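Beta-d-glucoside glucohydrolase (PDB 3ZZ1) probably hydrolyses terminal, non-reducing beta-D-glucosyl units with release of beta-D-glucose, as a secreted family 3 glycoside hydrolase of cellulose degradation. Local coordinates at residues G40-N45 with C58-P63; L89-G94 with T144-Q149; I106-G111 with G152-A157; V197-C202 with Y232-W237. All coordinates share one frame; numbering follows the deposited sequence. Where two conformers were deposited one is given.

Read from the N terminus, the four contacts illustrate how a TIM-barrel-like domain is assembled from neighbours in sequence. Contact 1 closes a short irregular loop of twelve residues and pairs the antiparallel edge strand 44-45 with strand 58-60. Contact 2 then opens on helix 87-103 and contact 3 on strand 108-109; they close in the same order, on helix 134-150 and strand 154-160, and therefore cross. Contact 4 follows in series and pairs strands 199-202 and 232-235. Contacts 1, 3 and 4 belong to one sheet, linked through strand pairs 58-60/108-109 and 154-160/199-202, whereas contact 2 joins two helices, one of which packs on strand 154-160.

Contact 1: residues G40-N45 with C58-P63; sequences GPCVGN and CLQDGP
A classic beta bulge, in which Val43 and Gly44 both face Leu59, joins the edge strand 44-45 to strand 58-60 at the start of the barrel-like N-terminal domain. Gly44 N donates to Leu59 O at 2.9 Å, and Leu59 N returns a bond to Gly44 O at 2.8 Å, the two making one antiparallel hydrogen-bonded pair. With no side chain on Gly44, Leu59 packs close against its backbone, the CD1 methyl of Leu59 lying 3.5 Å from Gly44 O.

The disulfide Cys42–Cys58 leaves from the sheet face on which Asn45 and Cys58 lie, not the face of Leu59. Its SG atoms are 2.0 Å apart with a torsion of -106° about the S–S bond. The two halves enter differently: Cys58 holds SG anti to its backbone N (chi1 168°), whereas Cys42 turns SG beside its own N. The backbone itself places Cys42 CB 3.4 Å from Leu59 O.

Beside the bulge, Val43 packs through its two methyls. CG2 rests 3.7 Å from CD of Gln60, the two side chains crossing at about a right angle, and CG1 reaches 3.9 Å from OD2 of Asp61, whose carboxylate is engaged mainly by a salt bridge to Arg67. Outside the pair, Val43 O accepts from Trp237 NE1, and the backbone of Gln60 bonds to Val108 and Leu110.

The disulfide thus adds a covalent link to a pairing with two backbone hydrogen bonds, consistent with a secreted protein.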
loop_
_atom_site.group_PDB
_atom_site.type_symbol
_atom_site.label_atom_id
_atom_site.label_comp_id
_atom_site.label_asym_id
_atom_site.label_seq_id
_atom_site.Cartn_x
_atom_site.Cartn_y
_atom_site.Cartn_z
ATOM N N GLY A 40 25.330 1.324 11.997
ATOM C CA GLY A 40 25.798 2.309 11.029
ATOM C C GLY A 40 24.939 3.562 11.065
ATOM O O GLY A 40 24.079 3.700 11.939
ATOM N N PRO A 41 25.166 4.487 10.116
ATOM C CA PRO A 41 24.404 5.733 10.063
ATOM C C PRO A 41 22.958 5.552 9.567
ATOM O O PRO A 41 22.092 6.373 9.879
ATOM C CB PRO A 41 25.210 6.588 9.083
ATOM C CG PRO A 41 25.902 5.606 8.202
ATOM C CD PRO A 41 26.237 4.452 9.101
ATOM N N CYS A 42 22.705 4.489 8.806
ATOM C CA CYS A 42 21.376 4.238 8.242
ATOM C C CYS A 42 20.590 3.247 9.103
ATOM O O CYS A 42 21.123 2.712 10.083
ATOM C CB CYS A 42 21.495 3.752 6.790
ATOM S SG CYS A 42 22.647 4.755 5.817
ATOM N N VAL A 43 19.323 3.020 8.746
ATOM C CA VAL A 43 18.487 2.033 9.427
ATOM C C VAL A 43 19.125 0.645 9.305
ATOM O O VAL A 43 19.110 -0.137 10.254
ATOM C CB VAL A 43 17.036 2.024 8.880
ATOM C CG1 VAL A 43 16.221 0.896 9.511
ATOM C CG2 VAL A 43 16.359 3.365 9.140
ATOM N N GLY A 44 19.690 0.361 8.135
ATOM C CA GLY A 44 20.470 -0.851 7.921
ATOM C C GLY A 44 21.751 -0.523 7.180
ATOM O O GLY A 44 21.764 0.372 6.335
ATOM N N ASN A 45 22.826 -1.239 7.509
ATOM C CA ASN A 45 24.120 -1.098 6.838
ATOM C C ASN A 45 24.864 -2.424 6.729
ATOM O O ASN A 45 24.831 -3.238 7.651
ATOM C CB ASN A 45 25.014 -0.095 7.576
ATOM C CG ASN A 45 24.671 1.349 7.258
ATOM O OD1 ASN A 45 24.966 1.850 6.172
ATOM N ND2 ASN A 45 24.065 2.027 8.212
ATOM N N CYS A 58 23.513 1.342 2.208
ATOM C CA CYS A 58 22.724 2.124 3.152
ATOM C C CYS A 58 21.238 1.883 2.922
ATOM O O CYS A 58 20.700 2.206 1.856
ATOM C CB CYS A 58 23.076 3.611 3.047
ATOM S SG CYS A 58 21.934 4.724 3.913
ATOM N N LEU A 59 20.591 1.299 3.928
ATOM C CA LEU A 59 19.178 0.945 3.853
ATOM C C LEU A 59 18.372 1.821 4.803
ATOM O O LEU A 59 18.735 1.969 5.966
ATOM C CB LEU A 59 18.968 -0.533 4.194
ATOM C CG LEU A 59 19.684 -1.559 3.308
ATOM C CD1 LEU A 59 21.047 -1.945 3.877
ATOM C CD2 LEU A 59 18.813 -2.788 3.146
ATOM N N GLN A 60 17.283 2.396 4.294
ATOM C CA GLN A 60 16.450 3.306 5.081
ATOM C C GLN A 60 14.964 3.075 4.841
ATOM O O GLN A 60 14.544 2.773 3.723
ATOM C CB GLN A 60 16.791 4.761 4.741
ATOM C CG GLN A 60 16.402 5.787 5.812
ATOM C CD GLN A 60 17.487 5.998 6.864
ATOM O OE1 GLN A 60 17.372 6.873 7.722
ATOM N NE2 GLN A 60 18.539 5.203 6.797
ATOM N N ASP A 61 14.178 3.226 5.904
ATOM C CA ASP A 61 12.729 3.313 5.795
ATOM C C ASP A 61 12.360 4.638 5.117
ATOM O O ASP A 61 13.160 5.570 5.122
ATOM C CB ASP A 61 12.092 3.234 7.187
ATOM C CG ASP A 61 12.112 1.828 7.761
ATOM O OD1 ASP A 61 11.763 0.873 7.028
ATOM O OD2 ASP A 61 12.465 1.680 8.952
ATOM N N GLY A 62 11.187 4.727 4.493
ATOM C CA GLY A 62 10.279 3.609 4.277
ATOM C C GLY A 62 9.353 3.877 3.101
ATOM O O GLY A 62 9.688 4.663 2.210
ATOM N N PRO A 63 8.164 3.250 3.108
ATOM C CA PRO A 63 7.222 3.249 1.986
ATOM C C PRO A 63 6.646 4.612 1.571
ATOM O O PRO A 63 6.172 4.743 0.443
ATOM C CB PRO A 63 6.100 2.320 2.475
ATOM C CG PRO A 63 6.736 1.488 3.544
ATOM C CD PRO A 63 7.671 2.424 4.226
#

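Contact 2: residues L89-G94 with T144-Q149; sequences LIRERG and TINGIQ
One water draws Ile90, Arg93 and Thr144 together: it donates to Ile90 O at 2.8 Å and to Thr144 OG1 at 2.9 Å, and accepts from Arg93 NH1 at 2.9 Å, lying in the guanidinium plane. Arg93 is further fixed through NH2 on Thr76 O, and the Thr144 hydroxyl bonds Ala140 O within its own helix. The same hydroxyl oxygen lies 3.3 Å from CG2 of Ile90.

At the other flank Arg91 reaches out with an extended chain, CG anti to the backbone N (chi1 -164°), so that NE and, weakly, NH2 point to OD1 of Asn146. The modelled NE–OD1 separation is unusually short and its exact value doubtful. The guanidinium and amide planes stand 63° apart, and Gly147 CA sits over one guanidinium face.

Between the two flanks the helices touch at glycines: Gly94 CA and Gly147 CA are 4.3 Å apart, and Gly94 O meets Ile148 CA at 3.3 Å in a CA-H...O contact. The axes accordingly approach to 6.8 Å and cross at -35°. Leu89 packs outward on helix 320-329, whereas Ile145 and Ile148 lean inward on Ala155 of strand 154-160.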
loop_
_atom_site.group_PDB
_atom_site.type_symbol
_atom_site.label_atom_id
_atom_site.label_comp_id
_atom_site.label_asym_id
_atom_site.label_seq_id
_atom_site.Cartn_x
_atom_site.Cartn_y
_atom_site.Cartn_z
ATOM N N LEU A 89 -0.273 9.053 -10.936
ATOM C CA LEU A 89 0.068 9.605 -9.623
ATOM C C LEU A 89 0.870 8.607 -8.795
ATOM O O LEU A 89 1.791 8.988 -8.071
ATOM C CB LEU A 89 -1.186 10.046 -8.857
ATOM C CG LEU A 89 -1.916 11.304 -9.347
ATOM C CD1 LEU A 89 -3.107 11.610 -8.457
ATOM C CD2 LEU A 89 -0.985 12.513 -9.428
ATOM N N ILE A 90 0.520 7.331 -8.917
ATOM C CA ILE A 90 1.203 6.261 -8.197
ATOM C C ILE A 90 2.657 6.118 -8.645
ATOM O O ILE A 90 3.551 6.022 -7.804
ATOM C CB ILE A 90 0.434 4.921 -8.296
ATOM C CG1 ILE A 90 -0.901 5.035 -7.551
ATOM C CG2 ILE A 90 1.267 3.759 -7.722
ATOM C CD1 ILE A 90 -1.963 4.033 -7.985
ATOM N N ARG A 91 2.897 6.131 -9.960
ATOM C CA ARG A 91 4.271 6.071 -10.481
ATOM C C ARG A 91 5.079 7.303 -10.061
ATOM O O ARG A 91 6.238 7.182 -9.643
ATOM C CB ARG A 91 4.303 5.921 -12.004
ATOM C CG ARG A 91 5.668 5.462 -12.520
ATOM C CD ARG A 91 5.951 5.868 -13.958
ATOM N NE ARG A 91 7.329 5.509 -14.317
ATOM C CZ ARG A 91 8.382 6.325 -14.238
ATOM N NH1 ARG A 91 8.243 7.585 -13.829
ATOM N NH2 ARG A 91 9.584 5.881 -14.579
ATOM N N GLU A 92 4.459 8.477 -10.172
ATOM C CA GLU A 92 5.111 9.736 -9.805
ATOM C C GLU A 92 5.548 9.746 -8.340
ATOM O O GLU A 92 6.662 10.180 -8.022
ATOM C CB GLU A 92 4.198 10.936 -10.108
ATOM C CG GLU A 92 4.741 12.262 -9.610
ATOM C CD GLU A 92 3.831 13.423 -9.949
ATOM O OE1 GLU A 92 3.916 13.925 -11.086
ATOM O OE2 GLU A 92 3.015 13.813 -9.089
ATOM N N ARG A 93 4.665 9.270 -7.462
ATOM C CA ARG A 93 4.975 9.113 -6.041
ATOM C C ARG A 93 6.261 8.300 -5.857
ATOM O O ARG A 93 7.142 8.682 -5.085
ATOM C CB ARG A 93 3.798 8.456 -5.309
ATOM C CG ARG A 93 3.946 8.348 -3.790
ATOM C CD ARG A 93 2.663 7.785 -3.159
ATOM N NE ARG A 93 2.828 7.339 -1.767
ATOM C CZ ARG A 93 3.361 6.172 -1.400
ATOM N NH1 ARG A 93 3.819 5.322 -2.313
ATOM N NH2 ARG A 93 3.459 5.858 -0.115
ATOM N N GLY A 94 6.366 7.193 -6.586
ATOM C CA GLY A 94 7.573 6.363 -6.573
ATOM C C GLY A 94 8.807 7.108 -7.055
ATOM O O GLY A 94 9.859 7.050 -6.417
ATOM N N THR A 144 4.922 1.751 -8.636
ATOM C CA THR A 144 5.722 2.427 -7.606
ATOM C C THR A 144 7.198 2.053 -7.723
ATOM O O THR A 144 8.078 2.900 -7.564
ATOM C CB THR A 144 5.207 2.099 -6.180
ATOM O OG1 THR A 144 3.813 2.408 -6.096
ATOM C CG2 THR A 144 5.960 2.887 -5.111
ATOM N N ILE A 145 7.451 0.780 -8.006
ATOM C CA ILE A 145 8.811 0.259 -8.121
ATOM C C ILE A 145 9.478 0.748 -9.404
ATOM O O ILE A 145 10.649 1.108 -9.385
ATOM C CB ILE A 145 8.829 -1.287 -7.987
ATOM C CG1 ILE A 145 8.646 -1.667 -6.514
ATOM C CG2 ILE A 145 10.118 -1.890 -8.535
ATOM C CD1 ILE A 145 8.071 -3.040 -6.295
ATOM N N ASN A 146 8.726 0.778 -10.505
ATOM C CA ASN A 146 9.199 1.425 -11.733
ATOM C C ASN A 146 9.638 2.861 -11.429
ATOM O O ASN A 146 10.735 3.276 -11.805
ATOM C CB ASN A 146 8.115 1.410 -12.819
ATOM C CG ASN A 146 8.589 2.023 -14.137
ATOM O OD1 ASN A 146 8.222 3.152 -14.483
ATOM N ND2 ASN A 146 9.409 1.276 -14.880
ATOM N N GLY A 147 8.788 3.593 -10.713
ATOM C CA GLY A 147 9.071 4.968 -10.318
ATOM C C GLY A 147 10.331 5.117 -9.483
ATOM O O GLY A 147 11.232 5.875 -9.851
ATOM N N ILE A 148 10.394 4.394 -8.364
ATOM C CA ILE A 148 11.554 4.435 -7.469
ATOM C C ILE A 148 12.835 4.076 -8.222
ATOM O O ILE A 148 13.813 4.830 -8.188
ATOM C CB ILE A 148 11.394 3.492 -6.241
ATOM C CG1 ILE A 148 10.226 3.933 -5.353
ATOM C CG2 ILE A 148 12.688 3.440 -5.408
ATOM C CD1 ILE A 148 9.712 2.827 -4.423
ATOM N N GLN A 149 12.819 2.938 -8.913
ATOM C CA GLN A 149 14.045 2.394 -9.514
ATOM C C GLN A 149 14.500 3.103 -10.792
ATOM O O GLN A 149 15.658 2.980 -11.189
ATOM C CB GLN A 149 13.940 0.873 -9.698
ATOM C CG GLN A 149 13.686 0.133 -8.375
ATOM C CD GLN A 149 13.924 -1.372 -8.444
ATOM O OE1 GLN A 149 13.959 -1.970 -9.522
ATOM N NE2 GLN A 149 14.077 -1.990 -7.281
HETATM O O HOH W 1 3.331 5.108 -5.152
#

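Contact 3: residues I106-G111 with G152-A157; sequences IHVILG and GVQATA
The side-chain amide of Gln154 has Val108 over one face, where the CG2 methyl stands 3.9 Å from CD, almost straight above it. OE1 at the rim of this group is hydrogen-bonded to Tyr232 OH, which approaches from that same side, tilted out of the amide plane. The other flat group, the His107 imidazole, turns away from strand 154-160, meets the ring of Tyr306 and bonds Cys58 N through ND1; across the contact His107 works through its carbonyl.

That carbonyl accepts from Gln154 N at 2.9 Å, and Gln154 O in turn accepts from Ile109 N at 2.9 Å, with a C=O...donor angle of 172°. Strands 108-109 and 154-160 thus run parallel as neighbours, with helix 134-150 between them in sequence: a beta-alpha-beta crossover of the TIM-barrel-like domain.

Further along, the regular pairing is interrupted by an inverse gamma turn centred on Leu110, and Gly111 O takes the bond from Thr156 N, the donor lying 42° out of the carbonyl plane. Thr156 turns OG1 beside its own backbone N (chi1 -57°), which lets the hydroxyl reach Ile109 O in a weak bond of 3.3 Å and sit 3.2 Å from CG1 of Val108. On the opposite sheet face Ile109 CG2 meets Val153 CG1 at 4.2 Å, and both side chains lean on Ile148 of helix 134-150.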
loop_
_atom_site.group_PDB
_atom_site.type_symbol
_atom_site.label_atom_id
_atom_site.label_comp_id
_atom_site.label_asym_id
_atom_site.label_seq_id
_atom_site.Cartn_x
_atom_site.Cartn_y
_atom_site.Cartn_z
ATOM N N ILE A 106 20.994 7.414 0.185
ATOM C CA ILE A 106 20.532 6.101 0.601
ATOM C C ILE A 106 20.405 5.226 -0.639
ATOM O O ILE A 106 19.849 5.661 -1.653
ATOM C CB ILE A 106 19.160 6.200 1.304
ATOM C CG1 ILE A 106 19.266 7.075 2.559
ATOM C CG2 ILE A 106 18.617 4.809 1.637
ATOM C CD1 ILE A 106 17.983 7.794 2.925
ATOM N N HIS A 107 20.906 3.994 -0.555
ATOM C CA HIS A 107 20.844 3.052 -1.675
ATOM C C HIS A 107 19.527 2.271 -1.731
ATOM O O HIS A 107 19.008 1.998 -2.819
ATOM C CB HIS A 107 22.019 2.074 -1.623
ATOM C CG HIS A 107 23.356 2.736 -1.521
ATOM N ND1 HIS A 107 24.123 2.691 -0.375
ATOM C CD2 HIS A 107 24.058 3.472 -2.415
ATOM C CE1 HIS A 107 25.242 3.365 -0.570
ATOM N NE2 HIS A 107 25.226 3.849 -1.800
ATOM N N VAL A 108 18.999 1.901 -0.568
ATOM C CA VAL A 108 17.819 1.043 -0.510
ATOM C C VAL A 108 16.715 1.683 0.324
ATOM O O VAL A 108 16.937 2.049 1.478
ATOM C CB VAL A 108 18.139 -0.378 0.060
ATOM C CG1 VAL A 108 17.011 -1.332 -0.247
ATOM C CG2 VAL A 108 19.441 -0.930 -0.510
ATOM N N ILE A 109 15.537 1.827 -0.281
ATOM C CA ILE A 109 14.346 2.281 0.436
ATOM C C ILE A 109 13.462 1.079 0.776
ATOM O O ILE A 109 13.176 0.231 -0.084
ATOM C CB ILE A 109 13.562 3.383 -0.343
ATOM C CG1 ILE A 109 12.514 4.052 0.561
ATOM C CG2 ILE A 109 12.925 2.829 -1.615
ATOM C CD1 ILE A 109 13.107 4.911 1.673
ATOM N N LEU A 110 13.057 1.000 2.039
ATOM C CA LEU A 110 12.361 -0.175 2.555
ATOM C C LEU A 110 10.852 -0.092 2.323
ATOM O O LEU A 110 10.073 0.185 3.239
ATOM C CB LEU A 110 12.716 -0.403 4.030
ATOM C CG LEU A 110 14.219 -0.574 4.314
ATOM C CD1 LEU A 110 14.479 -0.714 5.805
ATOM C CD2 LEU A 110 14.823 -1.767 3.553
ATOM N N GLY A 111 10.471 -0.336 1.073
ATOM C CA GLY A 111 9.090 -0.240 0.598
ATOM C C GLY A 111 9.124 -0.365 -0.918
ATOM O O GLY A 111 10.205 -0.354 -1.503
ATOM N N GLY A 152 17.309 5.223 -9.864
ATOM C CA GLY A 152 18.561 4.537 -9.563
ATOM C C GLY A 152 18.658 4.189 -8.092
ATOM O O GLY A 152 19.749 4.177 -7.510
ATOM N N VAL A 153 17.500 3.905 -7.501
ATOM C CA VAL A 153 17.388 3.537 -6.096
ATOM C C VAL A 153 16.834 2.123 -6.027
ATOM O O VAL A 153 16.015 1.741 -6.863
ATOM C CB VAL A 153 16.438 4.516 -5.342
ATOM C CG1 VAL A 153 16.215 4.083 -3.888
ATOM C CG2 VAL A 153 16.983 5.934 -5.402
ATOM N N GLN A 154 17.283 1.349 -5.040
ATOM C CA GLN A 154 16.753 0.002 -4.818
ATOM C C GLN A 154 15.456 0.047 -4.010
ATOM O O GLN A 154 15.400 0.666 -2.944
ATOM C CB GLN A 154 17.774 -0.882 -4.093
ATOM C CG GLN A 154 19.070 -1.135 -4.844
ATOM C CD GLN A 154 19.909 -2.218 -4.188
ATOM O OE1 GLN A 154 19.375 -3.192 -3.663
ATOM N NE2 GLN A 154 21.226 -2.056 -4.218
ATOM N N ALA A 155 14.417 -0.612 -4.521
ATOM C CA ALA A 155 13.158 -0.765 -3.793
ATOM C C ALA A 155 13.113 -2.116 -3.092
ATOM O O ALA A 155 13.790 -3.064 -3.509
ATOM C CB ALA A 155 11.969 -0.612 -4.736
ATOM N N THR A 156 12.311 -2.205 -2.035
ATOM C CA THR A 156 12.203 -3.434 -1.257
ATOM C C THR A 156 10.741 -3.809 -1.059
ATOM O O THR A 156 10.043 -3.201 -0.248
ATOM C CB THR A 156 12.896 -3.301 0.118
ATOM O OG1 THR A 156 14.263 -2.930 -0.077
ATOM C CG2 THR A 156 12.841 -4.615 0.885
ATOM N N ALA A 157 10.286 -4.811 -1.806
ATOM C CA ALA A 157 8.928 -5.327 -1.667
ATOM C C ALA A 157 8.795 -6.072 -0.343
ATOM O O ALA A 157 9.459 -7.089 -0.126
ATOM C CB ALA A 157 8.588 -6.246 -2.835
#

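Contact 4: residues V197-C202 with Y232-W237; sequences VASVMC and YVMTDW
Met201 slants across Met234 and on past Asp236 to Trp237. Its CB lies 3.8 Å from Met234 CG. Met201 SD is 3.6 Å from Asp236 CG, the carboxylate carbon, and a bend at chi3 brings Met201 CE to 3.9 Å from CZ3 of Trp237. On the sheet face of Val200 and Val233, Cys202 SG lies 3.8 Å from Val233 CG1 and also rests on the backbone at Thr235. At the start of the strands, Ser199 CB is set over the Tyr232 ring in a CH-pi contact, 3.7 Å from the centroid and 16° off the normal; Ser199 has a second conformer, so the bond modelled from OG to Tyr232 O is doubtful.

Between these two layers of side chains the backbones pair as parallel strands, with Val200 N on Tyr232 O, Met234 N on Val200 O, Cys202 N on Met234 O and Asp236 N on Cys202 O, the last at 2.9 Å. The strand axes are inclined by 33°, a marked twist.

Outside the pair, Cys202 is tied to Cys213 by a disulfide, helix 216-226 covers Val200 and Val233, and Trp237 meets the ring of Trp37 edge-to-face. Asp236 and Trp237 leave the C-terminal end of the strand, the end at which TIM-barrel active sites lie. There Trp237 N donates to Asp236 OD1 at 2.7 Å on the anti side, while Met201 SD abuts the carboxylate, an arrangement that would limit rotation of this acid group.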
loop_
_atom_site.group_PDB
_atom_site.type_symbol
_atom_site.label_atom_id
_atom_site.label_comp_id
_atom_site.label_asym_id
_atom_site.label_seq_id
_atom_site.Cartn_x
_atom_site.Cartn_y
_atom_site.Cartn_z
ATOM N N VAL A 197 11.919 -5.491 -9.077
ATOM C CA VAL A 197 12.238 -5.052 -7.722
ATOM C C VAL A 197 13.599 -5.633 -7.358
ATOM O O VAL A 197 13.920 -6.764 -7.734
ATOM C CB VAL A 197 11.129 -5.416 -6.680
ATOM C CG1 VAL A 197 11.141 -6.908 -6.319
ATOM C CG2 VAL A 197 11.257 -4.550 -5.423
ATOM N N ALA A 198 14.408 -4.830 -6.674
ATOM C CA ALA A 198 15.778 -5.200 -6.345
ATOM C C ALA A 198 15.799 -6.205 -5.210
ATOM O O ALA A 198 16.566 -7.175 -5.235
ATOM C CB ALA A 198 16.569 -3.962 -5.956
ATOM N N SER A 199 14.934 -5.970 -4.227
ATOM C CA SER A 199 14.921 -6.751 -3.005
ATOM C C SER A 199 13.508 -7.034 -2.499
ATOM O O SER A 199 12.543 -6.362 -2.881
ATOM C CB SER A 199 15.727 -6.029 -1.922
ATOM O OG SER A 199 15.839 -6.823 -0.756
ATOM N N VAL A 200 13.412 -8.037 -1.633
ATOM C CA VAL A 200 12.189 -8.431 -0.977
ATOM C C VAL A 200 12.559 -8.616 0.486
ATOM O O VAL A 200 13.624 -9.150 0.792
ATOM C CB VAL A 200 11.640 -9.748 -1.575
ATOM C CG1 VAL A 200 10.517 -10.313 -0.728
ATOM C CG2 VAL A 200 11.169 -9.534 -3.024
ATOM N N MET A 201 11.707 -8.147 1.389
ATOM C CA MET A 201 11.936 -8.339 2.817
ATOM C C MET A 201 11.013 -9.432 3.362
ATOM O O MET A 201 9.789 -9.345 3.213
ATOM C CB MET A 201 11.718 -7.026 3.578
ATOM C CG MET A 201 11.922 -7.126 5.083
ATOM S SD MET A 201 11.252 -5.708 5.999
ATOM C CE MET A 201 12.336 -4.391 5.449
ATOM N N CYS A 202 11.600 -10.459 3.981
ATOM C CA CYS A 202 10.810 -11.520 4.622
ATOM C C CYS A 202 10.285 -11.093 5.999
ATOM O O CYS A 202 10.914 -10.289 6.688
ATOM C CB CYS A 202 11.567 -12.856 4.684
ATOM S SG CYS A 202 13.212 -12.825 5.443
ATOM N N TYR A 232 17.644 -9.986 -4.024
ATOM C CA TYR A 232 17.989 -10.529 -2.707
ATOM C C TYR A 232 16.893 -10.399 -1.655
ATOM O O TYR A 232 16.121 -9.434 -1.654
ATOM C CB TYR A 232 19.305 -9.930 -2.186
ATOM C CG TYR A 232 19.282 -8.435 -1.906
ATOM C CD1 TYR A 232 19.521 -7.512 -2.926
ATOM C CD2 TYR A 232 19.049 -7.947 -0.618
ATOM C CE1 TYR A 232 19.507 -6.142 -2.677
ATOM C CE2 TYR A 232 19.033 -6.572 -0.357
ATOM C CZ TYR A 232 19.271 -5.677 -1.393
ATOM O OH TYR A 232 19.259 -4.322 -1.154
ATOM N N VAL A 233 16.850 -11.386 -0.760
ATOM C CA VAL A 233 15.916 -11.404 0.358
ATOM C C VAL A 233 16.617 -10.934 1.628
ATOM O O VAL A 233 17.617 -11.526 2.060
ATOM C CB VAL A 233 15.331 -12.821 0.605
ATOM C CG1 VAL A 233 14.382 -12.814 1.805
ATOM C CG2 VAL A 233 14.629 -13.353 -0.650
ATOM N N MET A 234 16.090 -9.864 2.215
ATOM C CA MET A 234 16.545 -9.392 3.512
ATOM C C MET A 234 15.491 -9.742 4.553
ATOM O O MET A 234 14.325 -9.964 4.217
ATOM C CB MET A 234 16.805 -7.879 3.487
ATOM C CG MET A 234 15.550 -7.000 3.604
ATOM S SD MET A 234 15.909 -5.229 3.539
ATOM C CE MET A 234 16.341 -5.018 1.815
ATOM N N THR A 235 15.912 -9.805 5.811
ATOM C CA THR A 235 14.996 -10.042 6.918
ATOM C C THR A 235 14.367 -8.723 7.323
ATOM O O THR A 235 14.978 -7.664 7.161
ATOM C CB THR A 235 15.723 -10.610 8.169
ATOM O OG1 THR A 235 16.716 -9.677 8.612
ATOM C CG2 THR A 235 16.388 -11.941 7.873
ATOM N N ASP A 236 13.152 -8.788 7.862
ATOM C CA ASP A 236 12.627 -7.678 8.647
ATOM C C ASP A 236 13.546 -7.580 9.871
ATOM O O ASP A 236 14.418 -8.430 10.055
ATOM C CB ASP A 236 11.163 -7.921 9.027
ATOM C CG ASP A 236 10.411 -6.629 9.351
ATOM O OD1 ASP A 236 11.036 -5.641 9.785
ATOM O OD2 ASP A 236 9.180 -6.606 9.184
ATOM N N TRP A 237 13.388 -6.544 10.686
ATOM C CA TRP A 237 14.414 -6.220 11.680
ATOM C C TRP A 237 14.446 -7.196 12.861
ATOM O O TRP A 237 13.561 -7.193 13.716
ATOM C CB TRP A 237 14.309 -4.747 12.110
ATOM C CG TRP A 237 15.308 -3.832 11.405
ATOM C CD1 TRP A 237 16.133 -2.919 11.998
ATOM C CD2 TRP A 237 15.596 -3.773 9.995
ATOM N NE1 TRP A 237 16.902 -2.286 11.051
ATOM C CE2 TRP A 237 16.600 -2.792 9.816
ATOM C CE3 TRP A 237 15.105 -4.450 8.869
ATOM C CZ2 TRP A 237 17.119 -2.472 8.558
ATOM C CZ3 TRP A 237 15.622 -4.128 7.616
ATOM C CH2 TRP A 237 16.622 -3.150 7.474
#